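Local coordinates for uncharacterized protein (Bacteroides ovatus, PDB 4IRT), which is of unknown function but folds as a BNR-repeat beta-propeller and may act as a neuraminidase, at residues 18-23 and 385-390; 22-27 and 36-41; 189-194 and 219-224; 209-214 and 288-293. All blocks are in the same frame, centred on the assembly; numbering follows the deposited sequence.

The four contacts fall into two touching pairs on opposite sides of the propeller's centre. Contacts 1 and 2 start from the same loop and are buried and polar: hydroxyls and amides meet in contact 1, a guanidinium on one backbone carbonyl, beside a backbone bond, in contact 2, and Asn-19 bonds to both Arg-24 and Tyr-40 to join them. Contacts 3 and 4 share the sheet that holds strands 191-198 and 206-214, and their side chains meet through aromatic and apolar packing. Contact 3 is buried beneath a loop, whereas contact 4 reaches the partly exposed edge strand of another sheet. The bond between His-192 and Tyr-211 connects these two, and both touch the same ethanediol.

Contact 1: 18-23 and 385-390; sequences VNTTVF and QHTRQG
The CA atoms of Thr-20 and Gln-385 stand 7.0 Å apart, the closest pair of CA atoms between two loops of the beta-propeller that meet through their side chains. Loop 18-23 leads from strand 5-12 toward strand 28-31, and the loop 385-390 runs out of the end of strand 381-385, so an early part of the chain is tied to a late one. At the middle of the contact two hydroxyls reach tip to tip: Thr-20 OG1 and Thr-387 OG1 share a hydrogen bond of 2.8 Å. In each threonine OG1 lies between the backbone N and the carbonyl carbon, chi1 near 60°, and this turns the two hydroxyls to face one another. Thr-20 OG1 is also bonded to Ser-17 O. The side chains of Thr-20 and Gln-385 cross at about a right angle, with Thr-20 CG2 3.8 Å from Gln-385 CB. A valine at Thr-20 would keep a methyl here but would probably leave the hydroxyl of Thr-387 and the carbonyl of Ser-17 without their shared mate. Farther along, the extended chain of Gln-385 brings its amide beside that of Asn-19, the planes only 26° apart. Asn-19 OD1 takes its main bond from Tyr-40 N, while Gln-385 NE2 binds Gln-401 O. What joins the two amides directly is weak: Asn-19 ND2 to Gln-385 OE1, 3.4 Å.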
# COMPACT_ATOMS: atom_id res chain seq x y z
N VAL A 18 -8.42 -10.69 -1.77
CA VAL A 18 -6.99 -10.92 -1.67
C VAL A 18 -6.16 -10.25 -2.78
O VAL A 18 -5.03 -9.76 -2.54
CB VAL A 18 -6.66 -12.44 -1.51
CG1 VAL A 18 -6.89 -13.21 -2.80
CG2 VAL A 18 -5.24 -12.62 -0.99
N ASN A 19 -6.73 -10.17 -3.99
CA ASN A 19 -6.00 -9.54 -5.09
C ASN A 19 -6.08 -8.03 -5.08
O ASN A 19 -5.34 -7.39 -5.82
CB ASN A 19 -6.53 -10.03 -6.44
CG ASN A 19 -6.04 -11.40 -6.83
OD1 ASN A 19 -4.97 -11.86 -6.42
ND2 ASN A 19 -6.81 -12.05 -7.67
N THR A 20 -6.97 -7.46 -4.26
CA THR A 20 -7.35 -6.05 -4.36
C THR A 20 -7.37 -5.35 -2.97
O THR A 20 -8.37 -4.76 -2.58
CB THR A 20 -8.73 -5.93 -5.03
OG1 THR A 20 -9.71 -6.66 -4.25
CG2 THR A 20 -8.71 -6.47 -6.45
N THR A 21 -6.30 -5.45 -2.20
CA THR A 21 -6.21 -4.68 -0.96
C THR A 21 -5.31 -3.48 -1.18
O THR A 21 -4.48 -3.44 -2.11
CB THR A 21 -5.68 -5.49 0.24
OG1 THR A 21 -4.25 -5.55 0.18
CG2 THR A 21 -6.31 -6.90 0.29
N VAL A 22 -5.49 -2.47 -0.33
CA VAL A 22 -4.76 -1.22 -0.43
C VAL A 22 -3.27 -1.43 -0.13
O VAL A 22 -2.44 -0.63 -0.55
CB VAL A 22 -5.38 -0.16 0.53
CG1 VAL A 22 -5.02 -0.46 1.98
CG2 VAL A 22 -4.96 1.24 0.16
N PHE A 23 -2.94 -2.54 0.54
CA PHE A 23 -1.60 -2.77 1.04
C PHE A 23 -0.78 -3.76 0.18
O PHE A 23 0.25 -4.24 0.60
CB PHE A 23 -1.60 -3.17 2.52
CG PHE A 23 -2.47 -4.34 2.86
CD1 PHE A 23 -2.01 -5.63 2.74
CD2 PHE A 23 -3.76 -4.13 3.36
CE1 PHE A 23 -2.83 -6.70 3.05
CE2 PHE A 23 -4.58 -5.19 3.68
CZ PHE A 23 -4.12 -6.48 3.52
N GLN A 385 -10.11 -4.85 -10.39
CA GLN A 385 -10.77 -6.15 -10.46
C GLN A 385 -11.94 -6.13 -9.48
O GLN A 385 -11.77 -5.70 -8.34
CB GLN A 385 -9.83 -7.27 -10.04
CG GLN A 385 -10.43 -8.63 -10.20
CD GLN A 385 -9.70 -9.73 -9.51
OE1 GLN A 385 -8.85 -9.50 -8.65
NE2 GLN A 385 -10.04 -10.96 -9.87
N HIS A 386 -13.10 -6.57 -9.93
CA HIS A 386 -14.24 -6.79 -9.04
C HIS A 386 -13.93 -7.98 -8.12
O HIS A 386 -13.64 -9.06 -8.60
CB HIS A 386 -15.45 -7.13 -9.88
CG HIS A 386 -16.67 -7.43 -9.07
ND1 HIS A 386 -17.69 -6.52 -8.90
CD2 HIS A 386 -17.02 -8.53 -8.36
CE1 HIS A 386 -18.63 -7.06 -8.14
NE2 HIS A 386 -18.25 -8.28 -7.81
N THR A 387 -14.06 -7.78 -6.81
CA THR A 387 -13.93 -8.85 -5.85
C THR A 387 -15.00 -8.70 -4.76
O THR A 387 -15.53 -7.62 -4.56
CB THR A 387 -12.53 -8.88 -5.16
OG1 THR A 387 -12.32 -7.64 -4.48
CG2 THR A 387 -11.43 -9.08 -6.14
N ARG A 388 -15.26 -9.80 -4.06
CA ARG A 388 -16.25 -9.84 -2.98
C ARG A 388 -15.54 -10.01 -1.64
O ARG A 388 -14.42 -10.51 -1.59
CB ARG A 388 -17.25 -11.00 -3.22
CG ARG A 388 -18.46 -10.96 -2.29
CD ARG A 388 -19.66 -11.76 -2.77
NE ARG A 388 -20.12 -11.35 -4.11
CZ ARG A 388 -21.15 -11.89 -4.74
NH1 ARG A 388 -21.86 -12.85 -4.15
NH2 ARG A 388 -21.47 -11.48 -5.96
N GLN A 389 -16.21 -9.59 -0.57
CA GLN A 389 -15.77 -9.85 0.80
C GLN A 389 -16.33 -11.21 1.21
O GLN A 389 -17.49 -11.29 1.67
CB GLN A 389 -16.35 -8.80 1.74
CG GLN A 389 -16.16 -9.07 3.23
CD GLN A 389 -15.08 -8.20 3.84
OE1 GLN A 389 -15.31 -7.52 4.85
NE2 GLN A 389 -13.90 -8.20 3.22
N GLY A 390 -15.52 -12.26 1.09
CA GLY A 390 -15.95 -13.64 1.37
C GLY A 390 -15.78 -14.08 2.82
O GLY A 390 -16.76 -14.36 3.52

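Contact 2: 22-27 and 36-41; sequences VFRNNS and YISYYD
Ser-27 and Ser-38 meet at the mouth of a beta-hairpin, where strands 28-31 and 34-40 begin one of the four-stranded antiparallel sheets of the propeller. Ser-38 N donates to Ser-27 O over 3.1 Å, extending the strand pairing by one bond into the loop, and the same oxygen receives a CA-H...O contact from Ile-37 CA at 3.3 Å. Beside this backbone link Arg-24 reaches across from the loop. Its guanidinium grips a single atom end-on: NH2 lies 2.8 Å and NH1 3.1 Å from Ser-38 O, both bonds coming from the same face of the carbonyl. The oxygen lies in the guanidinium plane, yet the NH2 donor stands 64° out of the carbonyl plane, well off the lone pair. A bend at chi3 (56°) in the arginine chain helps bring the group round to the strand, and Ser-27 CB rests over one face, 3.4 Å above the plane. Two further carbonyls hold the same group, Asn-19 O at NH1 and Ile-76 O at NE. A leucine in place of Arg-24 would probably strand these three carbonyl oxygens without their donors and set the 18-27 loop free to shift against the sheet. Three backbone carbonyl oxygens round one guanidinium would probably offset part of the positive charge buried here.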
# COMPACT_ATOMS: atom_id res chain seq x y z
N VAL A 22 -5.49 -2.47 -0.33
CA VAL A 22 -4.76 -1.22 -0.43
C VAL A 22 -3.27 -1.43 -0.13
O VAL A 22 -2.44 -0.63 -0.55
CB VAL A 22 -5.38 -0.16 0.53
CG1 VAL A 22 -5.02 -0.46 1.98
CG2 VAL A 22 -4.96 1.24 0.16
N PHE A 23 -2.94 -2.54 0.54
CA PHE A 23 -1.60 -2.77 1.04
C PHE A 23 -0.78 -3.76 0.18
O PHE A 23 0.25 -4.24 0.60
CB PHE A 23 -1.60 -3.17 2.52
CG PHE A 23 -2.47 -4.34 2.86
CD1 PHE A 23 -2.01 -5.63 2.74
CD2 PHE A 23 -3.76 -4.13 3.36
CE1 PHE A 23 -2.83 -6.70 3.05
CE2 PHE A 23 -4.58 -5.19 3.68
CZ PHE A 23 -4.12 -6.48 3.52
N ARG A 24 -1.23 -4.00 -1.04
CA ARG A 24 -0.38 -4.65 -2.03
C ARG A 24 0.68 -3.66 -2.51
O ARG A 24 0.37 -2.67 -3.17
CB ARG A 24 -1.23 -5.18 -3.17
CG ARG A 24 -2.23 -6.25 -2.72
CD ARG A 24 -2.75 -7.14 -3.87
NE ARG A 24 -1.64 -7.79 -4.58
CZ ARG A 24 -1.63 -8.19 -5.85
NH1 ARG A 24 -2.73 -8.19 -6.62
NH2 ARG A 24 -0.49 -8.69 -6.35
N ASN A 25 1.93 -3.92 -2.16
CA ASN A 25 3.04 -3.00 -2.43
C ASN A 25 4.17 -3.79 -3.06
O ASN A 25 5.13 -4.16 -2.35
CB ASN A 25 3.49 -2.34 -1.10
CG ASN A 25 2.53 -1.22 -0.66
OD1 ASN A 25 2.43 -0.19 -1.31
ND2 ASN A 25 1.82 -1.44 0.40
N ASN A 26 4.10 -4.09 -4.37
CA ASN A 26 3.11 -3.65 -5.34
C ASN A 26 2.37 -4.82 -6.00
O ASN A 26 2.83 -5.99 -6.02
CB ASN A 26 3.82 -2.93 -6.48
CG ASN A 26 4.23 -1.53 -6.13
OD1 ASN A 26 4.44 -1.19 -4.95
ND2 ASN A 26 4.37 -0.70 -7.15
N SER A 27 1.18 -4.52 -6.49
CA SER A 27 0.49 -5.43 -7.38
C SER A 27 0.92 -5.22 -8.83
O SER A 27 0.84 -6.12 -9.64
CB SER A 27 -1.02 -5.19 -7.27
OG SER A 27 -1.36 -3.86 -7.61
N TYR A 36 4.82 -4.94 -14.98
CA TYR A 36 4.68 -6.24 -14.37
C TYR A 36 3.48 -6.22 -13.45
O TYR A 36 3.19 -5.20 -12.82
CB TYR A 36 5.91 -6.57 -13.53
CG TYR A 36 7.17 -6.75 -14.34
CD1 TYR A 36 7.94 -5.64 -14.73
CD2 TYR A 36 7.59 -8.02 -14.72
CE1 TYR A 36 9.08 -5.81 -15.50
CE2 TYR A 36 8.74 -8.19 -15.46
CZ TYR A 36 9.48 -7.09 -15.84
OH TYR A 36 10.62 -7.29 -16.59
N ILE A 37 2.82 -7.37 -13.35
CA ILE A 37 1.63 -7.51 -12.54
C ILE A 37 1.67 -8.86 -11.85
O ILE A 37 2.37 -9.79 -12.31
CB ILE A 37 0.35 -7.36 -13.41
CG1 ILE A 37 -0.89 -7.08 -12.55
CG2 ILE A 37 0.16 -8.58 -14.31
CD1 ILE A 37 -2.09 -6.71 -13.39
N SER A 38 0.94 -9.00 -10.76
CA SER A 38 0.86 -10.28 -10.06
C SER A 38 -0.53 -10.40 -9.45
O SER A 38 -1.10 -9.41 -9.02
CB SER A 38 1.94 -10.40 -8.95
OG SER A 38 1.86 -9.37 -7.98
N TYR A 39 -1.02 -11.63 -9.42
CA TYR A 39 -2.31 -11.94 -8.83
C TYR A 39 -2.44 -13.42 -8.63
O TYR A 39 -1.60 -14.20 -9.13
CB TYR A 39 -3.44 -11.46 -9.72
CG TYR A 39 -3.45 -12.01 -11.11
CD1 TYR A 39 -2.76 -11.36 -12.13
CD2 TYR A 39 -4.20 -13.15 -11.43
CE1 TYR A 39 -2.80 -11.83 -13.44
CE2 TYR A 39 -4.24 -13.62 -12.74
CZ TYR A 39 -3.51 -12.96 -13.72
OH TYR A 39 -3.57 -13.41 -15.01
N TYR A 40 -3.47 -13.81 -7.86
CA TYR A 40 -3.85 -15.20 -7.78
C TYR A 40 -4.95 -15.53 -8.78
O TYR A 40 -5.95 -14.80 -8.87
CB TYR A 40 -4.37 -15.52 -6.40
CG TYR A 40 -3.39 -15.42 -5.24
CD1 TYR A 40 -2.37 -16.34 -5.09
CD2 TYR A 40 -3.54 -14.44 -4.26
CE1 TYR A 40 -1.48 -16.25 -4.04
CE2 TYR A 40 -2.67 -14.34 -3.19
CZ TYR A 40 -1.65 -15.28 -3.06
OH TYR A 40 -0.76 -15.23 -2.00
N ASP A 41 -4.78 -16.62 -9.50
CA ASP A 41 -5.81 -17.13 -10.38
C ASP A 41 -6.90 -17.86 -9.60
O ASP A 41 -6.84 -18.00 -8.39
CB ASP A 41 -5.19 -17.94 -11.54
CG ASP A 41 -4.76 -19.34 -11.16
OD1 ASP A 41 -5.08 -19.86 -10.06
OD2 ASP A 41 -4.07 -19.96 -12.02

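Contact 3: 189-194 and 219-224; sequences GTIHLS and VTWYKT. With EDO (1,2-ethanediol), chain M.
A single side chain makes this whole contact from the loop side: Trp-221 reaches over to Ile-191 and Leu-193 although the nearest CA atoms, those of Ile-191 and Trp-221, are 9.1 Å apart. Only the far corner of the indole does the touching. Its CH2 meets Ile-191 CG2 at 3.7 Å, and the neighbouring CZ3 meets Leu-193 CB at 3.9 Å. Ile-191 and Leu-193 are alternate residues of strand 191-198 and present their side chains on the same side of the sheet, while His-192 between them starts off away from the loop, and its ring bonds to Asp-186 and Tyr-211. The branch CG2 of Ile-191, anti to its own backbone N, is the one offered to the tryptophan, and the two side chains pass at a slant; Leu-193 meets the indole at about a right angle. CZ3 also comes within 3.8 Å of Ile-191 O, so the ring lies close against the strand backbone. At the other end of the indole NE1 bonds to Gly-218 O, which helps fix the rotation of the ring, and Ala-212 and Leu-170 pack on it too. Farther along the loop, Lys-223 O accepts a 2.9 Å hydrogen bond from O1 of an ethanediol, probably picked up from the crystallisation liquor. Ser-214, Asp-216, Gly-218, Thr-220 and Trp-221 follow the S-x-D-x-G-x-T-W pattern of the Asp box. Thr-220 OG1 bonds to Asp-216, Thr-220 O bonds to Ser-214 OG, and the tryptophan is tucked against its blade. This is the turn found after the third strand of a blade in sialidase-like BNR propellers.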
# COMPACT_ATOMS: atom_id res chain seq x y z
N GLY A 189 14.68 9.68 -2.96
CA GLY A 189 15.18 8.49 -2.28
C GLY A 189 14.94 8.53 -0.78
O GLY A 189 15.42 7.66 -0.06
N THR A 190 14.18 9.51 -0.30
CA THR A 190 13.81 9.58 1.12
C THR A 190 12.71 8.55 1.43
O THR A 190 11.70 8.44 0.70
CB THR A 190 13.35 11.00 1.50
OG1 THR A 190 14.42 11.91 1.25
CG2 THR A 190 12.92 11.11 2.96
N ILE A 191 12.86 7.84 2.54
CA ILE A 191 11.85 6.89 2.98
C ILE A 191 10.92 7.62 3.94
O ILE A 191 11.38 8.11 4.99
CB ILE A 191 12.46 5.69 3.74
CG1 ILE A 191 13.52 4.98 2.88
CG2 ILE A 191 11.37 4.74 4.19
CD1 ILE A 191 14.38 4.01 3.68
N HIS A 192 9.63 7.65 3.59
CA HIS A 192 8.62 8.21 4.45
C HIS A 192 7.87 7.11 5.16
O HIS A 192 7.63 6.06 4.59
CB HIS A 192 7.62 9.05 3.62
CG HIS A 192 8.26 10.19 2.89
ND1 HIS A 192 8.29 11.46 3.41
CD2 HIS A 192 8.92 10.25 1.71
CE1 HIS A 192 8.95 12.26 2.59
NE2 HIS A 192 9.32 11.55 1.54
N LEU A 193 7.48 7.37 6.40
CA LEU A 193 6.74 6.41 7.22
C LEU A 193 5.68 7.11 8.04
O LEU A 193 5.97 8.08 8.73
CB LEU A 193 7.74 5.73 8.18
CG LEU A 193 7.20 4.88 9.33
CD1 LEU A 193 6.51 3.64 8.84
CD2 LEU A 193 8.35 4.51 10.25
N SER A 194 4.45 6.61 7.97
CA SER A 194 3.36 7.08 8.86
C SER A 194 2.60 5.88 9.41
O SER A 194 2.65 4.76 8.84
CB SER A 194 2.41 8.04 8.15
OG SER A 194 1.88 7.47 6.98
N VAL A 219 18.69 4.07 8.28
CA VAL A 219 19.58 3.98 9.45
C VAL A 219 19.15 4.97 10.54
O VAL A 219 19.00 4.61 11.73
CB VAL A 219 21.07 4.19 9.03
CG1 VAL A 219 22.01 4.16 10.23
CG2 VAL A 219 21.49 3.13 7.99
N THR A 220 18.93 6.22 10.16
CA THR A 220 18.47 7.25 11.09
C THR A 220 17.20 7.91 10.59
O THR A 220 16.94 7.96 9.39
CB THR A 220 19.53 8.33 11.34
OG1 THR A 220 19.82 9.05 10.13
CG2 THR A 220 20.82 7.72 11.89
N TRP A 221 16.43 8.45 11.54
CA TRP A 221 15.07 8.90 11.29
C TRP A 221 14.85 10.29 11.87
O TRP A 221 15.38 10.59 12.94
CB TRP A 221 14.07 7.89 11.89
CG TRP A 221 14.09 6.61 11.11
CD1 TRP A 221 14.97 5.56 11.28
CD2 TRP A 221 13.27 6.28 10.00
NE1 TRP A 221 14.73 4.59 10.32
CE2 TRP A 221 13.68 4.99 9.54
CE3 TRP A 221 12.20 6.93 9.34
CZ2 TRP A 221 13.07 4.36 8.47
CZ3 TRP A 221 11.58 6.29 8.29
CH2 TRP A 221 12.01 5.00 7.87
N TYR A 222 14.09 11.12 11.15
CA TYR A 222 13.86 12.54 11.46
C TYR A 222 12.39 12.92 11.54
O TYR A 222 11.55 12.29 10.92
CB TYR A 222 14.56 13.43 10.43
CG TYR A 222 16.07 13.45 10.64
CD1 TYR A 222 16.87 12.41 10.17
CD2 TYR A 222 16.69 14.49 11.34
CE1 TYR A 222 18.24 12.41 10.39
CE2 TYR A 222 18.07 14.51 11.54
CZ TYR A 222 18.84 13.46 11.07
OH TYR A 222 20.20 13.44 11.30
N LYS A 223 12.12 13.99 12.28
CA LYS A 223 10.83 14.65 12.25
C LYS A 223 10.90 15.73 11.17
O LYS A 223 11.99 16.14 10.76
CB LYS A 223 10.54 15.29 13.60
CG LYS A 223 10.51 14.31 14.77
CD LYS A 223 9.93 14.95 16.02
CE LYS A 223 9.86 13.98 17.18
NZ LYS A 223 9.06 14.45 18.35
N THR A 224 9.73 16.19 10.74
CA THR A 224 9.64 17.28 9.75
C THR A 224 10.33 18.55 10.24
O THR A 224 10.86 19.35 9.44
CB THR A 224 8.19 17.67 9.44
OG1 THR A 224 7.54 18.08 10.64
CG2 THR A 224 7.42 16.54 8.74
C1 EDO M . 14.18 17.00 8.58
O1 EDO M . 13.36 15.86 8.24
C2 EDO M . 14.59 17.83 7.37
O2 EDO M . 13.42 18.32 6.70

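Contact 4: 209-214 and 288-293; sequences ICYARS and KMWHQR. With EDO (1,2-ethanediol), chain M.
Over one face of the Tyr-211 ring stands the edge of Trp-290, the two making a T-shaped pair with ring planes at 71°. The centroids of the tyrosine ring and the six-membered ring of Trp-290 are 5.3 Å apart. Trp-290 CH2 sits above the tyrosine face, offset toward the rim, and its neighbour CZ2 comes closest, 3.6 Å from Tyr-211 CG and 3.7 Å from Tyr-211 CB. For the tryptophan, the tyrosine lies at the edge, near the indole plane. Tyr-211 CG is anti to the backbone N (chi1 176°), which carries the ring out from its strand toward Trp-290. Polar atoms hold both rings in place: Trp-290 NE1 bonds to Glu-239, and Tyr-211 OH bonds to His-192 while also accepting from Arg-213 NH1 at 2.9 Å. The same guanidinium also meets the ethanediol, NE reaching O1 over 2.9 Å and NH2 reaching O2 over 3.1 Å. The contact joins two neighbouring four-stranded sheets of the propeller. Tyr-211 belongs to strand 206-214, third in its sheet, and also packs on Pro-264 of the other. Trp-290 comes from the outermost strand 290-294, rests on Val-283 and Asn-285 of strand 278-285, and crosses to touch Ala-241 in edge strand 239-242.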
# COMPACT_ATOMS: atom_id res chain seq x y z
N ILE A 209 -2.30 9.86 13.98
CA ILE A 209 -1.45 9.66 12.81
C ILE A 209 -0.08 10.24 13.09
O ILE A 209 0.05 11.46 13.34
CB ILE A 209 -2.05 10.31 11.53
CG1 ILE A 209 -3.50 9.82 11.32
CG2 ILE A 209 -1.17 9.97 10.32
CD1 ILE A 209 -4.18 10.30 10.05
N CYS A 210 0.93 9.39 13.01
CA CYS A 210 2.31 9.76 13.35
C CYS A 210 3.21 9.65 12.10
O CYS A 210 2.84 9.02 11.12
CB CYS A 210 2.85 8.86 14.46
SG CYS A 210 1.95 8.98 16.04
N TYR A 211 4.41 10.22 12.16
CA TYR A 211 5.23 10.36 10.96
C TYR A 211 6.72 10.32 11.31
O TYR A 211 7.13 10.84 12.32
CB TYR A 211 4.92 11.68 10.28
CG TYR A 211 5.80 11.97 9.09
CD1 TYR A 211 5.53 11.39 7.85
CD2 TYR A 211 6.90 12.80 9.20
CE1 TYR A 211 6.35 11.63 6.76
CE2 TYR A 211 7.73 13.03 8.12
CZ TYR A 211 7.44 12.47 6.89
OH TYR A 211 8.22 12.73 5.78
N ALA A 212 7.51 9.74 10.42
CA ALA A 212 8.94 9.85 10.45
C ALA A 212 9.49 9.70 9.05
O ALA A 212 8.81 9.17 8.19
CB ALA A 212 9.53 8.77 11.36
N ARG A 213 10.70 10.20 8.84
CA ARG A 213 11.40 9.99 7.55
C ARG A 213 12.89 9.77 7.71
O ARG A 213 13.50 10.22 8.67
CB ARG A 213 11.12 11.13 6.58
CG ARG A 213 11.48 12.52 7.10
CD ARG A 213 11.39 13.51 5.94
NE ARG A 213 11.42 14.92 6.34
CZ ARG A 213 10.45 15.79 6.11
NH1 ARG A 213 9.31 15.43 5.54
NH2 ARG A 213 10.63 17.05 6.48
N SER A 214 13.48 9.10 6.74
CA SER A 214 14.90 8.77 6.77
C SER A 214 15.53 9.14 5.44
O SER A 214 15.02 8.77 4.37
CB SER A 214 15.13 7.28 6.98
OG SER A 214 16.53 7.00 6.91
N LYS A 288 6.68 23.05 6.84
CA LYS A 288 6.60 23.84 8.07
C LYS A 288 5.44 23.48 8.97
O LYS A 288 5.52 23.69 10.16
CB LYS A 288 6.48 25.33 7.70
CG LYS A 288 7.59 25.89 6.82
CD LYS A 288 8.99 25.66 7.38
CE LYS A 288 9.26 26.47 8.65
NZ LYS A 288 9.74 27.85 8.34
N MSE A 289 4.33 23.02 8.38
CA MSE A 289 3.12 22.74 9.14
C MSE A 289 2.36 21.57 8.53
O MSE A 289 2.35 21.38 7.29
CB MSE A 289 2.14 23.92 9.13
CG MSE A 289 2.60 25.19 9.85
SE MSE A 289 2.35 25.07 11.81
CE MSE A 289 0.40 25.33 11.92
N TRP A 290 1.67 20.84 9.40
CA TRP A 290 0.71 19.81 8.99
C TRP A 290 -0.67 20.43 8.72
O TRP A 290 -1.08 21.40 9.36
CB TRP A 290 0.58 18.71 10.04
CG TRP A 290 1.77 17.81 10.14
CD1 TRP A 290 2.78 17.87 11.07
CD2 TRP A 290 2.08 16.71 9.29
NE1 TRP A 290 3.67 16.88 10.86
CE2 TRP A 290 3.28 16.15 9.76
CE3 TRP A 290 1.46 16.14 8.18
CZ2 TRP A 290 3.87 15.06 9.16
CZ3 TRP A 290 2.04 15.06 7.60
CH2 TRP A 290 3.22 14.52 8.09
N HIS A 291 -1.36 19.89 7.73
CA HIS A 291 -2.68 20.33 7.31
C HIS A 291 -3.56 19.11 7.11
O HIS A 291 -3.05 18.01 6.94
CB HIS A 291 -2.61 21.07 5.96
CG HIS A 291 -1.62 22.19 5.94
ND1 HIS A 291 -1.92 23.46 6.40
CD2 HIS A 291 -0.34 22.26 5.48
CE1 HIS A 291 -0.86 24.25 6.25
NE2 HIS A 291 0.10 23.54 5.69
N GLN A 292 -4.87 19.32 7.12
CA GLN A 292 -5.83 18.29 6.84
C GLN A 292 -6.93 18.86 5.95
O GLN A 292 -7.23 20.06 6.03
CB GLN A 292 -6.48 17.78 8.13
CG GLN A 292 -7.22 18.87 8.92
CD GLN A 292 -7.99 18.35 10.14
OE1 GLN A 292 -8.72 17.36 10.05
NE2 GLN A 292 -7.89 19.07 11.25
N ARG A 293 -7.48 18.03 5.07
CA ARG A 293 -8.69 18.39 4.36
C ARG A 293 -9.61 17.18 4.24
O ARG A 293 -9.14 16.02 4.16
CB ARG A 293 -8.38 18.97 2.98
CG ARG A 293 -7.56 20.27 2.98
CD ARG A 293 -8.38 21.50 3.29
NE ARG A 293 -7.60 22.72 3.08
CZ ARG A 293 -6.76 23.21 3.99
NH1 ARG A 293 -6.63 22.58 5.14
NH2 ARG A 293 -6.08 24.32 3.75
C1 EDO M . 14.18 17.00 8.58
O1 EDO M . 13.36 15.86 8.24
C2 EDO M . 14.59 17.83 7.37
O2 EDO M . 13.42 18.32 6.70